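Local coordinates for insect group II chitinase (PDB 5Y2A), which hydrolyses the beta-1,4 linkages of chitin as the second catalytic domain of an insect group II chitinase of glycoside hydrolase family 18, at residues 3-8 / 368-373; 103-108 / 150-155; 173-178 / 228-233; 252-257 / 314-319. One frame throughout, in Å; residues are numbered along the deposited sequence.

Interaction 1: 3-8 / 368-373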
# COMPACT_ATOMS: atom_id res chain seq x y z
N PHE A 3 29.65 -7.35 -20.31
CA PHE A 3 28.53 -7.59 -19.40
C PHE A 3 27.91 -6.27 -19.00
O PHE A 3 28.62 -5.29 -18.75
CB PHE A 3 28.96 -8.37 -18.15
CG PHE A 3 29.40 -9.79 -18.43
CD1 PHE A 3 28.48 -10.75 -18.82
CD2 PHE A 3 30.73 -10.15 -18.31
CE1 PHE A 3 28.87 -12.04 -19.09
CE2 PHE A 3 31.14 -11.45 -18.59
CZ PHE A 3 30.21 -12.39 -18.97
N LYS A 4 26.59 -6.23 -18.94
CA LYS A 4 25.87 -5.04 -18.50
C LYS A 4 25.60 -5.09 -17.00
O LYS A 4 25.44 -6.16 -16.41
CB LYS A 4 24.55 -4.90 -19.26
CG LYS A 4 24.69 -4.83 -20.78
CD LYS A 4 23.31 -4.69 -21.45
CE LYS A 4 23.44 -4.41 -22.94
NZ LYS A 4 24.14 -5.52 -23.65
N VAL A 5 25.57 -3.91 -16.39
CA VAL A 5 25.05 -3.75 -15.03
C VAL A 5 23.94 -2.71 -15.15
O VAL A 5 24.20 -1.51 -15.30
CB VAL A 5 26.11 -3.34 -14.01
CG1 VAL A 5 25.48 -3.18 -12.63
CG2 VAL A 5 27.23 -4.38 -13.96
N VAL A 6 22.69 -3.18 -15.13
CA VAL A 6 21.52 -2.35 -15.38
C VAL A 6 20.98 -1.91 -14.02
O VAL A 6 20.52 -2.74 -13.24
CB VAL A 6 20.47 -3.11 -16.20
CG1 VAL A 6 19.21 -2.26 -16.39
CG2 VAL A 6 21.05 -3.53 -17.54
N CYS A 7 21.02 -0.61 -13.75
CA CYS A 7 20.68 -0.06 -12.44
C CYS A 7 19.32 0.62 -12.51
O CYS A 7 19.13 1.54 -13.30
CB CYS A 7 21.70 0.97 -11.97
SG CYS A 7 23.40 0.39 -11.76
N TYR A 8 18.39 0.20 -11.65
CA TYR A 8 17.12 0.91 -11.51
C TYR A 8 17.27 2.04 -10.49
O TYR A 8 17.65 1.80 -9.34
CB TYR A 8 15.99 -0.05 -11.14
CG TYR A 8 15.44 -0.76 -12.34
CD1 TYR A 8 16.02 -1.94 -12.79
CD2 TYR A 8 14.37 -0.24 -13.07
CE1 TYR A 8 15.54 -2.59 -13.91
CE2 TYR A 8 13.88 -0.89 -14.19
CZ TYR A 8 14.48 -2.07 -14.61
OH TYR A 8 14.02 -2.73 -15.72
N HIS A 368 32.32 -5.80 -9.37
CA HIS A 368 33.56 -6.55 -9.21
C HIS A 368 33.58 -7.79 -10.10
O HIS A 368 34.54 -8.02 -10.85
CB HIS A 368 33.71 -6.92 -7.73
CG HIS A 368 34.82 -7.88 -7.44
ND1 HIS A 368 36.14 -7.60 -7.72
CD2 HIS A 368 34.80 -9.11 -6.88
CE1 HIS A 368 36.89 -8.63 -7.35
NE2 HIS A 368 36.10 -9.55 -6.83
N VAL A 369 32.50 -8.57 -10.07
CA VAL A 369 32.44 -9.82 -10.83
C VAL A 369 32.34 -9.54 -12.32
O VAL A 369 33.03 -10.17 -13.14
CB VAL A 369 31.26 -10.68 -10.34
CG1 VAL A 369 31.09 -11.89 -11.25
CG2 VAL A 369 31.47 -11.10 -8.89
N LEU A 370 31.44 -8.65 -12.72
CA LEU A 370 31.08 -8.50 -14.12
C LEU A 370 31.97 -7.53 -14.88
O LEU A 370 32.10 -7.65 -16.10
CB LEU A 370 29.62 -8.05 -14.25
CG LEU A 370 28.59 -9.05 -13.75
CD1 LEU A 370 27.20 -8.50 -14.00
CD2 LEU A 370 28.78 -10.40 -14.43
N ARG A 371 32.55 -6.55 -14.19
CA ARG A 371 33.33 -5.51 -14.85
C ARG A 371 34.74 -5.39 -14.30
O ARG A 371 35.46 -4.45 -14.66
CB ARG A 371 32.58 -4.17 -14.76
CG ARG A 371 31.20 -4.23 -15.42
CD ARG A 371 30.40 -2.98 -15.17
NE ARG A 371 30.91 -1.83 -15.92
CZ ARG A 371 30.72 -0.57 -15.56
NH1 ARG A 371 30.05 -0.28 -14.45
NH2 ARG A 371 31.21 0.42 -16.30
N GLY A 372 35.16 -6.31 -13.43
CA GLY A 372 36.53 -6.33 -12.96
C GLY A 372 36.91 -5.19 -12.04
O GLY A 372 38.11 -4.93 -11.85
N LYS A 373 35.94 -4.49 -11.47
CA LYS A 373 36.25 -3.44 -10.50
C LYS A 373 36.91 -4.07 -9.29
O LYS A 373 36.36 -5.00 -8.68
CB LYS A 373 34.96 -2.73 -10.09
CG LYS A 373 34.14 -2.16 -11.24
CD LYS A 373 34.72 -0.93 -11.91
CE LYS A 373 33.74 -0.40 -12.94
NZ LYS A 373 34.24 0.79 -13.69
O HOH W 1 32.00 -6.59 -18.75
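Apolar contact carries most of the 239 Å² buried between residues 3-8 and 368-373, and Leu370 is its centre. The isobutyl group, with CG beside the backbone N (chi1 -65°), splits two ways. Leu370 CD2 sits 4.1 Å above one face of the Phe3 ring, offset toward the rim, and the two side chains cross at about a right angle. Leu370 CD1 ends 4.1 Å from Val5 CG2. Val5 CG2 also meets Arg371 CD at 3.7 Å, where the arginine contributes only its aliphatic stem. A bend at chi3 (72°) sets the guanidinium so that NH1 hydrogen-bonds Asn367 OD1, with Lys373 CE over the group's centre. In the fold, strand 4-10 is the first of the TIM barrel, parallel to strands 34-42 and 339-343, and helix 361-371 is the chain's last helix, packed against it. Polar contact between the two segments runs through one water, which accepts from Phe3 N and donates to Leu370 O, each at 2.9 Å. Beyond Leu370 the helix gives way at Gly372, whose phi is positive, and the turn is tied by His368 ND1 donating in its ring plane to Lys373 O, at 2.8 Å.

Interaction 2: 103-108 / 150-155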
# COMPACT_ATOMS: atom_id res chain seq x y z
N LYS A 103 0.33 5.85 -32.40
CA LYS A 103 0.37 7.08 -31.62
C LYS A 103 1.37 6.98 -30.47
O LYS A 103 2.13 7.91 -30.22
CB LYS A 103 -1.04 7.39 -31.11
CG LYS A 103 -1.20 8.62 -30.24
CD LYS A 103 -2.58 8.62 -29.59
CE LYS A 103 -2.78 9.77 -28.62
NZ LYS A 103 -4.07 9.64 -27.89
N PHE A 104 1.38 5.84 -29.77
CA PHE A 104 2.30 5.65 -28.65
C PHE A 104 3.75 5.77 -29.11
O PHE A 104 4.55 6.47 -28.48
CB PHE A 104 2.05 4.28 -28.01
CG PHE A 104 3.01 3.94 -26.90
CD1 PHE A 104 4.22 3.31 -27.17
CD2 PHE A 104 2.71 4.26 -25.58
CE1 PHE A 104 5.10 3.00 -26.15
CE2 PHE A 104 3.59 3.95 -24.55
CZ PHE A 104 4.79 3.32 -24.84
N VAL A 105 4.10 5.08 -30.20
CA VAL A 105 5.49 5.03 -30.66
C VAL A 105 5.97 6.42 -31.06
O VAL A 105 7.08 6.84 -30.70
CB VAL A 105 5.63 4.03 -31.82
CG1 VAL A 105 7.00 4.16 -32.47
CG2 VAL A 105 5.39 2.61 -31.33
N VAL A 106 5.16 7.15 -31.82
CA VAL A 106 5.55 8.49 -32.26
C VAL A 106 5.75 9.40 -31.05
O VAL A 106 6.74 10.14 -30.96
CB VAL A 106 4.51 9.07 -33.23
CG1 VAL A 106 4.74 10.56 -33.42
CG2 VAL A 106 4.58 8.34 -34.56
N HIS A 107 4.81 9.37 -30.11
CA HIS A 107 4.91 10.23 -28.93
C HIS A 107 6.09 9.83 -28.05
O HIS A 107 6.78 10.69 -27.49
CB HIS A 107 3.61 10.17 -28.13
CG HIS A 107 3.66 10.91 -26.83
ND1 HIS A 107 4.18 10.35 -25.68
CD2 HIS A 107 3.27 12.16 -26.50
CE1 HIS A 107 4.10 11.22 -24.70
NE2 HIS A 107 3.56 12.33 -25.16
N ALA A 108 6.34 8.52 -27.91
CA ALA A 108 7.42 8.06 -27.05
C ALA A 108 8.77 8.61 -27.51
O ALA A 108 9.57 9.07 -26.69
CB ALA A 108 7.44 6.54 -27.00
N LYS A 150 8.17 -4.80 -31.68
CA LYS A 150 8.71 -4.73 -33.04
C LYS A 150 8.61 -3.31 -33.60
O LYS A 150 9.56 -2.82 -34.23
CB LYS A 150 7.98 -5.70 -33.96
CG LYS A 150 8.31 -7.16 -33.75
CD LYS A 150 7.67 -8.01 -34.84
CE LYS A 150 6.53 -8.85 -34.30
NZ LYS A 150 7.02 -10.15 -33.75
N GLU A 151 7.48 -2.64 -33.37
CA GLU A 151 7.29 -1.31 -33.94
C GLU A 151 8.15 -0.27 -33.24
O GLU A 151 8.69 0.63 -33.88
CB GLU A 151 5.81 -0.93 -33.90
CG GLU A 151 4.98 -1.83 -34.79
CD GLU A 151 3.54 -1.92 -34.36
OE1 GLU A 151 3.12 -1.13 -33.48
OE2 GLU A 151 2.82 -2.81 -34.88
N LEU A 152 8.29 -0.38 -31.91
CA LEU A 152 9.25 0.46 -31.20
C LEU A 152 10.67 0.20 -31.70
O LEU A 152 11.45 1.14 -31.86
CB LEU A 152 9.16 0.22 -29.70
CG LEU A 152 7.97 0.84 -28.96
CD1 LEU A 152 7.74 0.15 -27.61
CD2 LEU A 152 8.19 2.33 -28.77
N ARG A 153 11.01 -1.06 -31.93
CA ARG A 153 12.34 -1.40 -32.43
C ARG A 153 12.65 -0.68 -33.74
O ARG A 153 13.72 -0.09 -33.90
CB ARG A 153 12.47 -2.92 -32.61
CG ARG A 153 13.73 -3.37 -33.33
CD ARG A 153 14.92 -3.49 -32.39
NE ARG A 153 15.58 -2.22 -32.14
CZ ARG A 153 16.23 -1.92 -31.03
NH1 ARG A 153 16.30 -2.80 -30.03
NH2 ARG A 153 16.81 -0.73 -30.90
N LYS A 154 11.72 -0.71 -34.70
CA LYS A 154 11.98 -0.06 -35.98
C LYS A 154 12.12 1.45 -35.81
O LYS A 154 13.04 2.06 -36.37
CB LYS A 154 10.91 -0.41 -37.02
CG LYS A 154 11.03 -1.84 -37.53
CD LYS A 154 10.29 -2.04 -38.85
CE LYS A 154 10.47 -3.46 -39.40
NZ LYS A 154 11.85 -3.75 -39.91
N ALA A 155 11.23 2.08 -35.05
CA ALA A 155 11.32 3.52 -34.88
C ALA A 155 12.57 3.91 -34.11
O ALA A 155 13.22 4.91 -34.43
CB ALA A 155 10.07 4.06 -34.19
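Val105 is the bump of this helix pair, and the surface of residues 150-155 is notched to receive it. The two short helical segments run 10.0 Å apart at closest approach with their directions 35° apart, and their nearest CA atoms, those of Val105 and Leu152, are 5.9 Å apart. With CG1 anti to its backbone N (chi1 170°), Val105 spreads its methyls over separate walls of the notch. Val105 CG1 presses into the hollow left by the small Ala155, coming within 3.5 Å of Ala155 CB, with the carbonyl oxygen of Glu151 as a more distant floor. Val105 CG2 goes to the other side and rests 3.8 Å from Leu152 CD2. Leu152 is in turn a bump from the opposing helix: its CD2 reaches the edge of the Phe104 ring, near the ring plane, 4.1 Å from CE1. At the margin Glu151 lends its CB to Val105, while its carboxylate turns to a salt bridge with Arg101. The arrangement is that of consecutive outer helices of a TIM barrel, helix 98-115 following strand 75-81 and helix 141-159 following strand 119-123. Phe104 also touches Ile49 of strand 49-51, and Leu152 touches Leu163 of strand 162-167.

Interaction 3: 173-178 / 228-233. With NAG (2-acetamido-2-deoxy-beta-D-glucopyranose), chain C.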
# COMPACT_ATOMS: atom_id res chain seq x y z
N VAL A 173 3.33 -17.11 -15.92
CA VAL A 173 3.16 -15.82 -16.58
C VAL A 173 3.95 -15.77 -17.88
O VAL A 173 3.48 -15.21 -18.88
CB VAL A 173 3.55 -14.66 -15.64
CG1 VAL A 173 3.47 -13.32 -16.37
CG2 VAL A 173 2.66 -14.64 -14.40
N ILE A 174 5.16 -16.32 -17.89
CA ILE A 174 5.96 -16.32 -19.11
C ILE A 174 5.21 -17.01 -20.23
O ILE A 174 5.14 -16.51 -21.36
CB ILE A 174 7.33 -16.98 -18.85
CG1 ILE A 174 8.17 -16.10 -17.93
CG2 ILE A 174 8.05 -17.25 -20.18
CD1 ILE A 174 9.26 -16.84 -17.20
N ASP A 175 4.59 -18.16 -19.94
CA ASP A 175 3.85 -18.90 -20.95
C ASP A 175 2.69 -18.08 -21.49
O ASP A 175 2.38 -18.13 -22.69
CB ASP A 175 3.34 -20.22 -20.38
CG ASP A 175 4.45 -21.20 -20.06
OD1 ASP A 175 5.55 -21.04 -20.62
OD2 ASP A 175 4.21 -22.13 -19.26
N TYR A 176 2.04 -17.30 -20.63
CA TYR A 176 0.90 -16.49 -21.04
C TYR A 176 1.31 -15.22 -21.77
O TYR A 176 0.57 -14.76 -22.66
CB TYR A 176 0.07 -16.12 -19.82
CG TYR A 176 -0.93 -17.14 -19.32
CD1 TYR A 176 -1.98 -17.57 -20.11
CD2 TYR A 176 -0.82 -17.65 -18.03
CE1 TYR A 176 -2.91 -18.48 -19.64
CE2 TYR A 176 -1.74 -18.57 -17.55
CZ TYR A 176 -2.78 -18.98 -18.36
OH TYR A 176 -3.68 -19.90 -17.86
N ALA A 177 2.44 -14.62 -21.41
CA ALA A 177 2.69 -13.22 -21.75
C ALA A 177 3.63 -13.01 -22.92
O ALA A 177 3.49 -12.00 -23.62
CB ALA A 177 3.25 -12.48 -20.53
N TYR A 178 4.60 -13.90 -23.15
CA TYR A 178 5.76 -13.55 -23.96
C TYR A 178 5.92 -14.45 -25.17
O TYR A 178 5.93 -15.68 -25.05
CB TYR A 178 7.04 -13.59 -23.11
CG TYR A 178 6.98 -12.69 -21.90
CD1 TYR A 178 6.69 -11.33 -22.03
CD2 TYR A 178 7.21 -13.19 -20.63
CE1 TYR A 178 6.63 -10.50 -20.92
CE2 TYR A 178 7.16 -12.36 -19.51
CZ TYR A 178 6.87 -11.02 -19.67
OH TYR A 178 6.81 -10.20 -18.56
N VAL A 228 16.10 -18.73 -15.63
CA VAL A 228 17.06 -18.41 -16.68
C VAL A 228 17.07 -19.49 -17.74
O VAL A 228 17.00 -19.21 -18.95
CB VAL A 228 18.46 -18.19 -16.08
CG1 VAL A 228 19.51 -18.10 -17.18
CG2 VAL A 228 18.49 -16.93 -15.21
N ASN A 229 17.15 -20.75 -17.32
CA ASN A 229 17.16 -21.85 -18.28
C ASN A 229 15.84 -21.94 -19.04
O ASN A 229 15.83 -22.29 -20.22
CB ASN A 229 17.49 -23.16 -17.57
CG ASN A 229 18.96 -23.30 -17.29
OD1 ASN A 229 19.75 -23.55 -18.20
ND2 ASN A 229 19.35 -23.12 -16.03
N TYR A 230 14.73 -21.59 -18.39
CA TYR A 230 13.44 -21.62 -19.08
C TYR A 230 13.40 -20.59 -20.21
O TYR A 230 12.94 -20.89 -21.31
CB TYR A 230 12.30 -21.38 -18.09
CG TYR A 230 10.94 -21.76 -18.64
CD1 TYR A 230 10.63 -23.08 -18.92
CD2 TYR A 230 9.97 -20.78 -18.87
CE1 TYR A 230 9.38 -23.43 -19.42
CE2 TYR A 230 8.72 -21.12 -19.37
CZ TYR A 230 8.43 -22.45 -19.64
OH TYR A 230 7.19 -22.79 -20.13
N TRP A 231 13.88 -19.37 -19.94
CA TRP A 231 13.95 -18.36 -21.00
C TRP A 231 14.85 -18.82 -22.14
O TRP A 231 14.51 -18.65 -23.32
CB TRP A 231 14.45 -17.03 -20.44
CG TRP A 231 13.35 -16.21 -19.87
CD1 TRP A 231 12.85 -16.27 -18.60
CD2 TRP A 231 12.58 -15.23 -20.56
NE1 TRP A 231 11.82 -15.37 -18.46
CE2 TRP A 231 11.63 -14.73 -19.65
CE3 TRP A 231 12.59 -14.74 -21.87
CZ2 TRP A 231 10.70 -13.75 -20.01
CZ3 TRP A 231 11.67 -13.76 -22.22
CH2 TRP A 231 10.74 -13.28 -21.29
N ILE A 232 16.00 -19.42 -21.81
CA ILE A 232 16.89 -19.94 -22.85
C ILE A 232 16.19 -21.01 -23.67
O ILE A 232 16.21 -20.99 -24.90
CB ILE A 232 18.19 -20.47 -22.21
CG1 ILE A 232 18.96 -19.35 -21.52
CG2 ILE A 232 19.06 -21.15 -23.28
CD1 ILE A 232 20.18 -19.84 -20.73
N ASN A 233 15.55 -21.97 -22.99
CA ASN A 233 14.86 -23.05 -23.68
C ASN A 233 13.66 -22.56 -24.47
O ASN A 233 13.25 -23.23 -25.42
CB ASN A 233 14.43 -24.11 -22.68
CG ASN A 233 15.60 -24.80 -22.04
OD1 ASN A 233 16.71 -24.77 -22.57
ND2 ASN A 233 15.37 -25.43 -20.89
C1 NAG C . 20.15 -25.36 -13.04
C2 NAG C . 20.76 -26.52 -12.26
C3 NAG C . 21.27 -27.60 -13.21
C4 NAG C . 20.20 -28.01 -14.22
C5 NAG C . 19.58 -26.77 -14.87
C6 NAG C . 18.40 -27.09 -15.76
C7 NAG C . 21.87 -26.33 -10.08
C8 NAG C . 23.08 -25.85 -9.34
N2 NAG C . 21.84 -26.07 -11.39
O3 NAG C . 21.69 -28.71 -12.43
O4 NAG C . 20.78 -28.74 -15.30
O5 NAG C . 19.12 -25.85 -13.88
O6 NAG C . 17.28 -27.54 -15.00
O7 NAG C . 20.95 -26.90 -9.51
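Residues 173-178 and 228-233 belong to helices on the outside of the TIM barrel, helix 171-177 following strand 162-167 and helix 224-233 following strand 189-192. The axes of the short segments come no closer than 11.9 Å, so large side chains must span the gap. The tight part lies on the barrel side, around buried Trp231. Ile174 CD1 comes as near as 3.2 Å to Trp231 NE1, which also makes a weak hydrogen bond to Ser168 O. Farther along the indole, Trp231 CZ2 meets Tyr178 CD2 at 3.6 Å, the two rings oblique with planes 42° apart. On the more open side partly exposed Asp175 and Tyr230 carry the contact, more by a polar bond than by close apolar packing. There Tyr230, its CG anti to the backbone N (chi1 -164°), extends across and donates OH to the syn lone pair of Asp175 OD1, a very short bond of 2.4 Å. Lys171 NZ bonds both Asp175 OD2 and Tyr230 OH, which would favour a charged carboxylate. A phenylalanine at Tyr230 would remove the hydroxyl and its bonds to Asp175 OD1 and Lys171 NZ, and would probably loosen the outer edge of the contact. Tyr230 CE2 also brushes Ile174 CG2, at 4.0 Å. Across helix 224-233 the glycan sits near Asn225, within an Asn-Phe-Thr sequon consistent with N-glycosylation, and Asn229 ND2 lies 3.5 Å from NAG O5.

Interaction 4: 252-257 / 314-319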
# COMPACT_ATOMS: atom_id res chain seq x y z
N PHE A 252 8.11 -11.02 6.97
CA PHE A 252 6.95 -11.78 7.43
C PHE A 252 6.82 -11.65 8.94
O PHE A 252 7.80 -11.47 9.65
CB PHE A 252 7.06 -13.29 7.13
CG PHE A 252 7.33 -13.63 5.68
CD1 PHE A 252 8.59 -13.44 5.12
CD2 PHE A 252 6.35 -14.25 4.92
CE1 PHE A 252 8.84 -13.79 3.81
CE2 PHE A 252 6.61 -14.61 3.61
CZ PHE A 252 7.85 -14.39 3.05
N SER A 253 5.58 -11.78 9.42
CA SER A 253 5.30 -12.01 10.83
C SER A 253 4.82 -13.46 10.98
O SER A 253 3.84 -13.85 10.34
CB SER A 253 4.26 -11.02 11.35
OG SER A 253 4.73 -9.68 11.24
N VAL A 254 5.53 -14.25 11.81
CA VAL A 254 5.34 -15.70 11.87
C VAL A 254 4.33 -16.06 12.96
O VAL A 254 4.36 -15.49 14.06
CB VAL A 254 6.69 -16.41 12.11
CG1 VAL A 254 6.50 -17.95 12.13
CG2 VAL A 254 7.70 -16.02 11.02
N VAL A 255 3.46 -17.02 12.66
CA VAL A 255 2.49 -17.50 13.64
C VAL A 255 3.20 -17.98 14.90
O VAL A 255 4.24 -18.65 14.83
CB VAL A 255 1.61 -18.60 13.02
CG1 VAL A 255 0.80 -19.32 14.08
CG2 VAL A 255 0.70 -18.02 11.94
N GLU A 256 2.66 -17.62 16.06
CA GLU A 256 3.25 -18.03 17.34
C GLU A 256 3.49 -19.53 17.37
O GLU A 256 2.63 -20.32 16.97
CB GLU A 256 2.33 -17.65 18.50
CG GLU A 256 2.96 -17.85 19.86
CD GLU A 256 2.17 -17.18 20.97
OE1 GLU A 256 1.24 -17.84 21.48
OE2 GLU A 256 2.45 -16.02 21.32
N GLY A 257 4.68 -19.92 17.81
CA GLY A 257 5.02 -21.32 17.96
C GLY A 257 5.38 -22.05 16.69
O GLY A 257 5.62 -23.26 16.74
N ASP A 314 8.85 -12.86 16.28
CA ASP A 314 8.13 -13.48 15.19
C ASP A 314 8.40 -12.81 13.84
O ASP A 314 7.67 -13.07 12.87
CB ASP A 314 6.61 -13.53 15.48
CG ASP A 314 5.96 -12.15 15.49
OD1 ASP A 314 6.64 -11.11 15.35
OD2 ASP A 314 4.72 -12.10 15.65
N GLN A 315 9.46 -12.01 13.75
CA GLN A 315 9.81 -11.33 12.50
C GLN A 315 10.81 -12.17 11.72
O GLN A 315 11.66 -12.84 12.30
CB GLN A 315 10.40 -9.95 12.78
CG GLN A 315 9.45 -8.98 13.49
CD GLN A 315 8.19 -8.74 12.68
OE1 GLN A 315 8.21 -8.04 11.67
NE2 GLN A 315 7.08 -9.33 13.12
N TRP A 316 10.71 -12.10 10.40
CA TRP A 316 11.42 -13.01 9.50
C TRP A 316 11.56 -12.33 8.15
O TRP A 316 10.56 -11.94 7.56
CB TRP A 316 10.61 -14.30 9.38
CG TRP A 316 11.30 -15.53 8.84
CD1 TRP A 316 11.71 -16.61 9.55
CD2 TRP A 316 11.57 -15.83 7.46
NE1 TRP A 316 12.24 -17.56 8.71
CE2 TRP A 316 12.17 -17.11 7.42
CE3 TRP A 316 11.37 -15.14 6.25
CZ2 TRP A 316 12.59 -17.71 6.23
CZ3 TRP A 316 11.78 -15.74 5.07
CH2 TRP A 316 12.39 -17.01 5.06
N VAL A 317 12.79 -12.17 7.66
CA VAL A 317 13.02 -11.50 6.39
C VAL A 317 14.08 -12.26 5.61
O VAL A 317 15.15 -12.56 6.14
CB VAL A 317 13.41 -10.02 6.57
CG1 VAL A 317 14.69 -9.86 7.40
CG2 VAL A 317 13.53 -9.30 5.21
N SER A 318 13.79 -12.57 4.35
CA SER A 318 14.73 -13.23 3.45
C SER A 318 15.29 -12.22 2.45
O SER A 318 14.59 -11.31 2.03
CB SER A 318 14.06 -14.38 2.71
OG SER A 318 12.91 -13.92 2.00
N PHE A 319 16.55 -12.40 2.07
CA PHE A 319 17.24 -11.38 1.29
C PHE A 319 18.51 -11.98 0.70
O PHE A 319 18.98 -13.04 1.13
CB PHE A 319 17.58 -10.17 2.17
CG PHE A 319 18.47 -10.51 3.34
CD1 PHE A 319 17.94 -11.06 4.50
CD2 PHE A 319 19.84 -10.29 3.27
CE1 PHE A 319 18.76 -11.39 5.57
CE2 PHE A 319 20.67 -10.61 4.34
CZ PHE A 319 20.12 -11.16 5.49
O HOH W 2 3.50 -14.52 16.40
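Gln315 NE2 is held by two bonds that use both of its N-H groups. One goes to Ser253 OG at 3.0 Å (158°), which also hydrogen-bonds Gly269 O, the other to Asp314 OD1 at 2.9 Å (163°); both acceptors lie near the amide plane, OD1 being met from above its carboxylate. With Gln315 OE1 accepting from Glu271 N, the amide's rotation is fixed. An alanine at Gln315 would remove these three amide bonds and would probably loosen the tie between Ser253 and Asp314. The backbones pair antiparallel: Phe252 N donates to Trp316 O at 2.7 Å, and the return bond from Trp316 N is weak. Val254 N reaches Asp314 O, also at 2.7 Å, and a water joins Val254 O to Asp314 OD2, which Tyr267 OH also bonds. On the face opposite Ser253 and Gln315, the Trp316 edge meets the Phe252 face, offset, centroids 5.3 Å apart and planes at 85°. The end of barrel strand 241-254 here pairs with strand 315-318, in a stretch consistent with the insertion domain of many GH18 chitinases. Lys44 of the second subunit salt-bridges Asp314; strand 266-269 flanks 252-254, strand 309-312 flanks 315-318, and helix 284-292 covers Val317.

How the interactions relate
Interaction 1 joins the first barrel strand to the chain's last helix and encloses the other three along the chain. Interactions 2 and 3 pair helices round the barrel's outside, with centres 24 Å apart. Interaction 4 lies across the chain's centre from interaction 2, 46 Å between centres, and touches the second subunit; helix 224-233 of interaction 3 leads into its strand 241-254. No two contacts touch; the closest pairs, 1 with 2 and 2 with 3, are about 10 Å apart between nearest atoms. Interaction 1 has a link to the probable active site: Tyr8 OH hydrogen-bonds Asp121 OD2 on strand 119-123, which carries the GH18 signature, whereas the glycan beside residues 228-233 is probably surface decoration.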